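Local atomic coordinates of beta sliding clamp (PDB entry 6DJ8), a protein that probably forms a ring-shaped head-to-tail homodimer around DNA, tethering DNA polymerases and other proteins to it and so conferring processivity. Residues A[168-173]-A[202-207]; A[11-16]-A[73-78]; A[279-284]-A[360-365]. All blocks are in the same frame, centred on the assembly; numbering follows the deposited sequence.

Interaction 1: A[168-173]-A[202-207]; sequences AFSAHL and RMSICK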
loop_
_atom_site.group_PDB
_atom_site.type_symbol
_atom_site.label_atom_id
_atom_site.label_comp_id
_atom_site.label_asym_id
_atom_site.label_seq_id
_atom_site.Cartn_x
_atom_site.Cartn_y
_atom_site.Cartn_z
ATOM N N ALA A 168 21.772 2.729 10.525
ATOM C CA ALA A 168 21.257 1.434 10.073
ATOM C C ALA A 168 21.194 1.332 8.549
ATOM O O ALA A 168 21.589 0.309 7.971
ATOM C CB ALA A 168 19.871 1.180 10.679
ATOM N N PHE A 169 20.701 2.378 7.874
ATOM C CA PHE A 169 20.462 2.264 6.435
ATOM C C PHE A 169 21.736 2.030 5.634
ATOM O O PHE A 169 21.663 1.494 4.523
ATOM C CB PHE A 169 19.738 3.522 5.921
ATOM C CG PHE A 169 20.640 4.733 5.778
ATOM C CD1 PHE A 169 20.815 5.614 6.835
ATOM C CD2 PHE A 169 21.299 4.989 4.572
ATOM C CE1 PHE A 169 21.655 6.751 6.699
ATOM C CE2 PHE A 169 22.105 6.112 4.415
ATOM C CZ PHE A 169 22.299 6.988 5.491
ATOM N N SER A 170 22.908 2.407 6.163
ATOM C CA SER A 170 24.150 2.250 5.413
ATOM C C SER A 170 24.729 0.841 5.450
ATOM O O SER A 170 25.608 0.530 4.631
ATOM C CB SER A 170 25.229 3.192 5.956
ATOM O OG SER A 170 25.019 4.514 5.533
ATOM N N ALA A 171 24.323 -0.001 6.398
ATOM C CA ALA A 171 24.921 -1.326 6.463
ATOM C C ALA A 171 24.545 -2.109 5.217
ATOM O O ALA A 171 23.506 -1.866 4.596
ATOM C CB ALA A 171 24.471 -2.070 7.727
ATOM N N HIS A 172 25.411 -3.036 4.826
ATOM C CA HIS A 172 25.061 -3.906 3.719
ATOM C C HIS A 172 23.784 -4.681 4.057
ATOM O O HIS A 172 23.554 -5.078 5.205
ATOM C CB HIS A 172 26.210 -4.862 3.409
ATOM C CG HIS A 172 26.151 -5.425 2.031
ATOM N ND1 HIS A 172 25.222 -6.364 1.649
ATOM C CD2 HIS A 172 26.863 -5.124 0.920
ATOM C CE1 HIS A 172 25.380 -6.639 0.366
ATOM N NE2 HIS A 172 26.369 -5.898 -0.100
ATOM N N LEU A 173 22.923 -4.835 3.055
ATOM C CA LEU A 173 21.607 -5.434 3.241
ATOM C C LEU A 173 21.614 -6.964 3.214
ATOM O O LEU A 173 20.610 -7.574 3.587
ATOM C CB LEU A 173 20.660 -4.876 2.181
ATOM C CG LEU A 173 20.302 -3.406 2.394
ATOM C CD1 LEU A 173 19.465 -2.870 1.249
ATOM C CD2 LEU A 173 19.540 -3.262 3.691
ATOM N N ARG A 202 28.692 3.308 0.275
ATOM C CA ARG A 202 28.278 4.439 1.074
ATOM C C ARG A 202 28.472 4.049 2.533
ATOM O O ARG A 202 28.439 2.862 2.881
ATOM C CB ARG A 202 26.825 4.857 0.767
ATOM C CG ARG A 202 25.807 3.703 0.603
ATOM C CD ARG A 202 25.162 3.319 1.924
ATOM N NE ARG A 202 24.065 2.343 1.742
ATOM C CZ ARG A 202 22.825 2.686 1.412
ATOM N NH1 ARG A 202 22.533 3.978 1.224
ATOM N NH2 ARG A 202 21.874 1.754 1.261
ATOM N N MET A 203 28.702 5.052 3.381
ATOM C CA MET A 203 29.116 4.788 4.747
ATOM C C MET A 203 28.637 5.898 5.669
ATOM O O MET A 203 28.753 7.083 5.339
ATOM C CB MET A 203 30.659 4.670 4.846
ATOM C CG MET A 203 31.177 4.753 6.289
ATOM S SD MET A 203 33.010 4.681 6.402
ATOM C CE MET A 203 33.310 3.048 5.800
ATOM N N SER A 204 28.134 5.508 6.839
ATOM C CA SER A 204 27.785 6.430 7.912
ATOM C C SER A 204 28.761 6.285 9.085
ATOM O O SER A 204 29.190 5.175 9.424
ATOM C CB SER A 204 26.346 6.195 8.369
ATOM O OG SER A 204 25.404 6.712 7.409
ATOM N N ILE A 205 29.129 7.418 9.679
ATOM C CA ILE A 205 29.988 7.490 10.859
ATOM C C ILE A 205 29.327 8.413 11.872
ATOM O O ILE A 205 29.139 9.603 11.594
ATOM C CB ILE A 205 31.393 8.015 10.511
ATOM C CG1 ILE A 205 32.066 7.090 9.504
ATOM C CG2 ILE A 205 32.238 8.141 11.773
ATOM C CD1 ILE A 205 33.043 7.771 8.632
ATOM N N CYS A 206 29.012 7.883 13.052
ATOM C CA CYS A 206 28.370 8.642 14.123
ATOM C C CYS A 206 29.262 8.577 15.351
ATOM O O CYS A 206 29.434 7.505 15.938
ATOM C CB CYS A 206 27.003 8.073 14.486
ATOM S SG CYS A 206 25.740 8.401 13.313
ATOM N N LYS A 207 29.819 9.714 15.736
ATOM C CA LYS A 207 30.570 9.821 16.976
ATOM C C LYS A 207 29.602 10.243 18.072
ATOM O O LYS A 207 28.834 11.193 17.891
ATOM C CB LYS A 207 31.699 10.843 16.818
HETATM O O HOH W 1 23.311 -0.658 1.975
#
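The Phe169 ring and the Arg202 guanidinium stand almost perpendicular, their planes 86° apart. Over one face of the ring, near its rim, sits Ser170 OG; in the ring plane, at the edge, comes Arg202 NH1, 3.7 Å from Phe169 CD2. The guanidinium carries Phe169 O over one of its own faces, too poorly angled for a hydrogen bond, and a water at its edge. That water accepts from Arg202 NH2 (2.9 Å) and donates to Ala171 O (2.9 Å), while the ionic partner of NH2 is Glu353. A bend at chi2 (90°) brings the Arg202 chain past Ser170, with Arg202 NE 3.7 Å from Ser170 CA. Beyond it, two serines meet tip to tip: Ser170 OG donates to Ser204 OG across 2.9 Å. Hydrogen bonds to Arg166 O and His385 ND1 bring to three the bonds gripping the buried Ser204 hydroxyl. Met203 points away from the turn and packs against an apolar side chain of the bound peptide. The turn that follows helix 157-167 is thus docked on strand 202-211, which runs between strands 192-198 and 383-387; from the latter, the His385 ring meets Phe169 with the planes at about 30°.

Interaction 2: A[11-16]-A[73-78]; sequences HNTFFI and SETDFK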
loop_
_atom_site.group_PDB
_atom_site.type_symbol
_atom_site.label_atom_id
_atom_site.label_comp_id
_atom_site.label_asym_id
_atom_site.label_seq_id
_atom_site.Cartn_x
_atom_site.Cartn_y
_atom_site.Cartn_z
ATOM N N HIS A 11 -10.743 -23.521 34.335
ATOM C CA HIS A 11 -11.255 -22.488 35.227
ATOM C C HIS A 11 -10.149 -21.641 35.856
ATOM O O HIS A 11 -10.411 -20.495 36.238
ATOM C CB HIS A 11 -12.109 -23.125 36.324
ATOM C CG HIS A 11 -11.318 -23.913 37.320
ATOM N ND1 HIS A 11 -10.680 -23.329 38.393
ATOM C CD2 HIS A 11 -11.052 -25.238 37.399
ATOM C CE1 HIS A 11 -10.061 -24.261 39.095
ATOM N NE2 HIS A 11 -10.267 -25.428 38.510
ATOM N N ASN A 12 -8.920 -22.160 35.971
ATOM C CA ASN A 12 -7.854 -21.373 36.585
ATOM C C ASN A 12 -6.587 -21.268 35.741
ATOM O O ASN A 12 -5.548 -20.857 36.272
ATOM C CB ASN A 12 -7.500 -21.940 37.978
ATOM C CG ASN A 12 -6.985 -23.376 37.925
ATOM O OD1 ASN A 12 -6.870 -23.973 36.856
ATOM N ND2 ASN A 12 -6.667 -23.933 39.095
ATOM N N THR A 13 -6.625 -21.621 34.455
ATOM C CA THR A 13 -5.454 -21.465 33.591
ATOM C C THR A 13 -5.800 -20.400 32.554
ATOM O O THR A 13 -6.163 -20.702 31.416
ATOM C CB THR A 13 -5.058 -22.786 32.936
ATOM O OG1 THR A 13 -4.921 -23.787 33.945
ATOM C CG2 THR A 13 -3.689 -22.643 32.284
ATOM N N PHE A 14 -5.659 -19.138 32.949
ATOM C CA PHE A 14 -6.069 -18.023 32.107
ATOM C C PHE A 14 -5.307 -16.773 32.517
ATOM O O PHE A 14 -4.662 -16.730 33.564
ATOM C CB PHE A 14 -7.576 -17.757 32.236
ATOM C CG PHE A 14 -7.959 -17.198 33.570
ATOM C CD1 PHE A 14 -8.338 -18.045 34.600
ATOM C CD2 PHE A 14 -7.904 -15.832 33.817
ATOM C CE1 PHE A 14 -8.682 -17.540 35.844
ATOM C CE2 PHE A 14 -8.231 -15.322 35.064
ATOM C CZ PHE A 14 -8.624 -16.174 36.075
ATOM N N PHE A 15 -5.444 -15.729 31.705
ATOM C CA PHE A 15 -5.089 -14.408 32.178
ATOM C C PHE A 15 -6.019 -13.395 31.530
ATOM O O PHE A 15 -6.554 -13.623 30.444
ATOM C CB PHE A 15 -3.621 -14.060 31.904
ATOM C CG PHE A 15 -3.266 -14.020 30.464
ATOM C CD1 PHE A 15 -2.847 -15.163 29.822
ATOM C CD2 PHE A 15 -3.342 -12.842 29.745
ATOM C CE1 PHE A 15 -2.517 -15.139 28.488
ATOM C CE2 PHE A 15 -3.014 -12.815 28.425
ATOM C CZ PHE A 15 -2.610 -13.970 27.786
ATOM N N ILE A 16 -6.191 -12.269 32.218
ATOM C CA ILE A 16 -6.937 -11.122 31.726
ATOM C C ILE A 16 -5.930 -10.029 31.424
ATOM O O ILE A 16 -5.029 -9.766 32.229
ATOM C CB ILE A 16 -7.974 -10.650 32.763
ATOM C CG1 ILE A 16 -8.913 -11.811 33.156
ATOM C CG2 ILE A 16 -8.754 -9.439 32.240
ATOM C CD1 ILE A 16 -9.939 -11.449 34.199
ATOM N N SER A 73 -4.119 -13.014 36.789
ATOM C CA SER A 73 -4.076 -14.450 36.561
ATOM C C SER A 73 -4.285 -15.195 37.873
ATOM O O SER A 73 -4.416 -14.595 38.944
ATOM C CB SER A 73 -2.744 -14.858 35.943
ATOM O OG SER A 73 -1.737 -14.802 36.940
ATOM N N GLU A 74 -4.311 -16.511 37.781
ATOM C CA GLU A 74 -4.422 -17.301 39.003
ATOM C C GLU A 74 -3.349 -18.368 39.092
ATOM O O GLU A 74 -2.856 -18.640 40.184
ATOM C CB GLU A 74 -5.798 -17.984 39.107
ATOM C CG GLU A 74 -6.888 -17.130 39.702
ATOM C CD GLU A 74 -8.257 -17.777 39.575
ATOM O OE1 GLU A 74 -8.344 -19.024 39.643
ATOM O OE2 GLU A 74 -9.242 -17.033 39.397
ATOM N N THR A 75 -2.972 -18.979 37.974
ATOM C CA THR A 75 -1.883 -19.941 37.953
ATOM C C THR A 75 -0.901 -19.535 36.867
ATOM O O THR A 75 -1.233 -18.781 35.949
ATOM C CB THR A 75 -2.362 -21.381 37.720
ATOM O OG1 THR A 75 -2.978 -21.486 36.427
ATOM C CG2 THR A 75 -3.353 -21.810 38.811
ATOM N N ASP A 76 0.301 -20.074 36.970
ATOM C CA ASP A 76 1.368 -19.809 36.025
ATOM C C ASP A 76 1.366 -20.906 34.975
ATOM O O ASP A 76 1.123 -22.075 35.287
ATOM C CB ASP A 76 2.720 -19.774 36.742
ATOM C CG ASP A 76 2.830 -18.620 37.725
ATOM O OD1 ASP A 76 1.892 -17.792 37.787
ATOM O OD2 ASP A 76 3.852 -18.552 38.443
ATOM N N PHE A 77 1.620 -20.532 33.728
ATOM C CA PHE A 77 1.673 -21.510 32.651
ATOM C C PHE A 77 2.348 -20.853 31.458
ATOM O O PHE A 77 2.507 -19.634 31.409
ATOM C CB PHE A 77 0.272 -22.013 32.270
ATOM C CG PHE A 77 -0.637 -20.939 31.703
ATOM C CD1 PHE A 77 -1.359 -20.103 32.536
ATOM C CD2 PHE A 77 -0.762 -20.774 30.334
ATOM C CE1 PHE A 77 -2.203 -19.132 32.013
ATOM C CE2 PHE A 77 -1.598 -19.788 29.796
ATOM C CZ PHE A 77 -2.317 -18.967 30.635
ATOM N N LYS A 78 2.703 -21.675 30.473
ATOM C CA LYS A 78 3.297 -21.192 29.234
ATOM C C LYS A 78 2.508 -21.742 28.053
ATOM O O LYS A 78 1.914 -22.820 28.136
ATOM C CB LYS A 78 4.778 -21.593 29.097
ATOM C CG LYS A 78 5.673 -21.132 30.237
ATOM C CD LYS A 78 7.134 -21.369 29.889
ATOM C CE LYS A 78 8.054 -21.019 31.041
ATOM N NZ LYS A 78 9.276 -20.319 30.526
HETATM O O HOH W 2 -3.833 -18.368 35.242
#
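Three phenylalanines, each with CG between backbone N and carbonyl carbon, set the geometry where segment 11-16 meets segment 73-78. Phe77 (chi1 64°) turns one ring face to Thr13, whose CG2 lies 3.7 Å from the ring centroid and 21° off the normal, a CH-pi contact. The tip of the same ring, Phe77 CZ, reaches the edge of Phe15 in its plane, 3.9 Å from Phe15 CD1, the side chains crossing at about a right angle. Phe14 is approached differently: Glu74 OE2 comes up in the ring plane, 3.5 Å from Phe14 CZ, with carboxylate and ring 81° apart. Thr75 OG1 donates to Asn12 O at 2.7 Å from above the carbonyl plane, and a water accepts from Thr75 N (2.9 Å) and lies 2.5 Å from Phe14 O, to which it probably donates, bridging the two backbones where the chain turns out of strand 72-73. In the N-terminal domain this brings strand 14-18 of one sheet against strand 77-82, an outer strand of another, Phe15 and Phe77 both packing on Val49. The Glu74 carboxylate meets the weakly positive C-H rim of Phe14 and Lys100 its pi system, so both charges are probably eased by one ring.

Interaction 3: A[279-284]-A[360-365]; sequences KSLVSL and TSKIEI
Ile365 O is the best-held polar atom, gripped by two donors from a single residue. Ser280 N reaches it at 2.8 Å from above the carbonyl plane, with a bent N-H...O angle of 142°, while Ser280 OG comes in at 3.0 Å in the carbonyl plane, on a lone pair. The hydroxyl can do so because it stands between the backbone N and the carbonyl carbon (chi1 83°), which also brings OG to 3.3 Å from Ile365 CB. Further along, Val282 and Ile363 exchange both backbone bonds, and Leu284 N closes the far end on Ser361 O, nearly straight at 172°. There Thr360 OG1 donates to Lys362 O at 2.7 Å, tying the approach to its own strand.

The two faces differ. On one, Val282 CG2 meets Ile365 CD1 at 4.1 Å, and Leu284 CD1 touches Ile363 CB; helix 348-355 covers this side through Phe351 and Ile355. On the other, Leu281 lies across the aliphatic part of Lys362 at about a right angle, Leu281 CD2 to Lys362 CD 3.8 Å, and Glu364 sends OE1 to Ser376. This is a regular antiparallel pair, joining the first strand of the C-terminal domain to the strand after its second helix, as in the processivity fold, where each domain sets two helices against outer sheets.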
loop_
_atom_site.group_PDB
_atom_site.type_symbol
_atom_site.label_atom_id
_atom_site.label_comp_id
_atom_site.label_asym_id
_atom_site.label_seq_id
_atom_site.Cartn_x
_atom_site.Cartn_y
_atom_site.Cartn_z
ATOM N N LYS A 279 33.659 22.566 -1.973
ATOM C CA LYS A 279 32.653 22.571 -0.916
ATOM C C LYS A 279 31.384 23.263 -1.385
ATOM O O LYS A 279 31.439 24.368 -1.930
ATOM C CB LYS A 279 33.155 23.273 0.351
ATOM C CG LYS A 279 34.522 22.821 0.862
ATOM C CD LYS A 279 34.944 23.653 2.073
ATOM C CE LYS A 279 35.878 22.895 2.996
ATOM N NZ LYS A 279 36.940 22.189 2.237
ATOM N N SER A 280 30.235 22.638 -1.114
ATOM C CA SER A 280 28.946 23.201 -1.492
ATOM C C SER A 280 28.025 23.210 -0.286
ATOM O O SER A 280 28.185 22.421 0.644
ATOM C CB SER A 280 28.267 22.418 -2.639
ATOM O OG SER A 280 27.574 21.282 -2.142
ATOM N N LEU A 281 27.086 24.152 -0.295
ATOM C CA LEU A 281 26.065 24.277 0.740
ATOM C C LEU A 281 24.730 24.368 0.020
ATOM O O LEU A 281 24.534 25.280 -0.791
ATOM C CB LEU A 281 26.284 25.516 1.609
ATOM C CG LEU A 281 25.391 25.601 2.846
ATOM C CD1 LEU A 281 25.733 24.502 3.832
ATOM C CD2 LEU A 281 25.497 26.952 3.508
ATOM N N VAL A 282 23.839 23.405 0.270
ATOM C CA VAL A 282 22.604 23.269 -0.502
ATOM C C VAL A 282 21.405 23.241 0.435
ATOM O O VAL A 282 21.434 22.588 1.485
ATOM C CB VAL A 282 22.604 22.002 -1.381
ATOM C CG1 VAL A 282 21.417 22.038 -2.347
ATOM C CG2 VAL A 282 23.924 21.870 -2.137
ATOM N N SER A 283 20.346 23.937 0.041
ATOM C CA SER A 283 19.099 23.899 0.785
ATOM C C SER A 283 18.491 22.500 0.693
ATOM O O SER A 283 18.292 21.975 -0.405
ATOM C CB SER A 283 18.148 24.959 0.233
ATOM O OG SER A 283 16.809 24.676 0.575
ATOM N N LEU A 284 18.196 21.901 1.856
ATOM C CA LEU A 284 17.842 20.480 1.922
ATOM C C LEU A 284 16.485 20.194 1.291
ATOM O O LEU A 284 16.349 19.257 0.498
ATOM C CB LEU A 284 17.859 19.997 3.376
ATOM C CG LEU A 284 17.692 18.489 3.624
ATOM C CD1 LEU A 284 18.815 17.679 2.983
ATOM C CD2 LEU A 284 17.585 18.200 5.121
ATOM N N THR A 360 18.828 19.406 9.296
ATOM C CA THR A 360 19.143 20.823 9.207
ATOM C C THR A 360 18.484 21.447 7.981
ATOM O O THR A 360 18.044 20.758 7.063
ATOM C CB THR A 360 20.652 21.034 9.151
ATOM O OG1 THR A 360 21.229 20.072 8.260
ATOM C CG2 THR A 360 21.251 20.844 10.529
ATOM N N SER A 361 18.437 22.781 7.979
ATOM C CA SER A 361 17.900 23.528 6.845
ATOM C C SER A 361 18.757 23.333 5.602
ATOM O O SER A 361 18.234 23.256 4.485
ATOM C CB SER A 361 17.819 25.017 7.188
ATOM O OG SER A 361 16.860 25.673 6.380
ATOM N N LYS A 362 20.075 23.282 5.777
ATOM C CA LYS A 362 21.018 23.143 4.682
ATOM C C LYS A 362 21.874 21.902 4.898
ATOM O O LYS A 362 21.952 21.363 6.002
ATOM C CB LYS A 362 21.891 24.399 4.564
ATOM C CG LYS A 362 21.055 25.677 4.479
ATOM C CD LYS A 362 21.722 26.748 3.637
ATOM C CE LYS A 362 20.815 27.976 3.466
ATOM N NZ LYS A 362 20.055 27.930 2.154
ATOM N N ILE A 363 22.519 21.448 3.828
ATOM C CA ILE A 363 23.411 20.298 3.885
ATOM C C ILE A 363 24.739 20.672 3.238
ATOM O O ILE A 363 24.768 21.361 2.212
ATOM C CB ILE A 363 22.775 19.070 3.201
ATOM C CG1 ILE A 363 23.671 17.845 3.338
ATOM C CG2 ILE A 363 22.495 19.358 1.739
ATOM C CD1 ILE A 363 23.065 16.567 2.718
ATOM N N GLU A 364 25.840 20.224 3.840
ATOM C CA GLU A 364 27.156 20.419 3.246
ATOM C C GLU A 364 27.495 19.202 2.398
ATOM O O GLU A 364 27.331 18.062 2.843
ATOM C CB GLU A 364 28.228 20.629 4.322
ATOM C CG GLU A 364 27.841 21.588 5.433
ATOM C CD GLU A 364 28.865 21.597 6.568
ATOM O OE1 GLU A 364 28.996 20.558 7.246
ATOM O OE2 GLU A 364 29.519 22.629 6.788
ATOM N N ILE A 365 27.934 19.447 1.167
ATOM C CA ILE A 365 28.380 18.402 0.251
ATOM C C ILE A 365 29.768 18.810 -0.221
ATOM O O ILE A 365 29.927 19.846 -0.885
ATOM C CB ILE A 365 27.435 18.213 -0.935
ATOM C CG1 ILE A 365 26.030 17.853 -0.440
ATOM C CG2 ILE A 365 27.988 17.136 -1.864
ATOM C CD1 ILE A 365 24.955 17.965 -1.508
#

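In the fold
Interactions 1 and 3 reach the same nine-stranded sheet, which runs from the central into the C-terminal domain; their nearest atoms are about 10 Å apart. Interaction 2 lies in the N-terminal domain, its centre about 59 Å from that of interaction 3, across the chain's centre. Burial differs accordingly: interaction 1 is buried, and its polar groups are answered by hydroxyl bonds, a water and a charged partner beyond the two segments, whereas interactions 2 and 3 are partly buried. Interaction 3 relies on regular backbone bonding between two strands, with an apolar and a more polar face. Interaction 2, at the end of a strand pair, relies on aromatic contacts, one threonine bond and a bridging water.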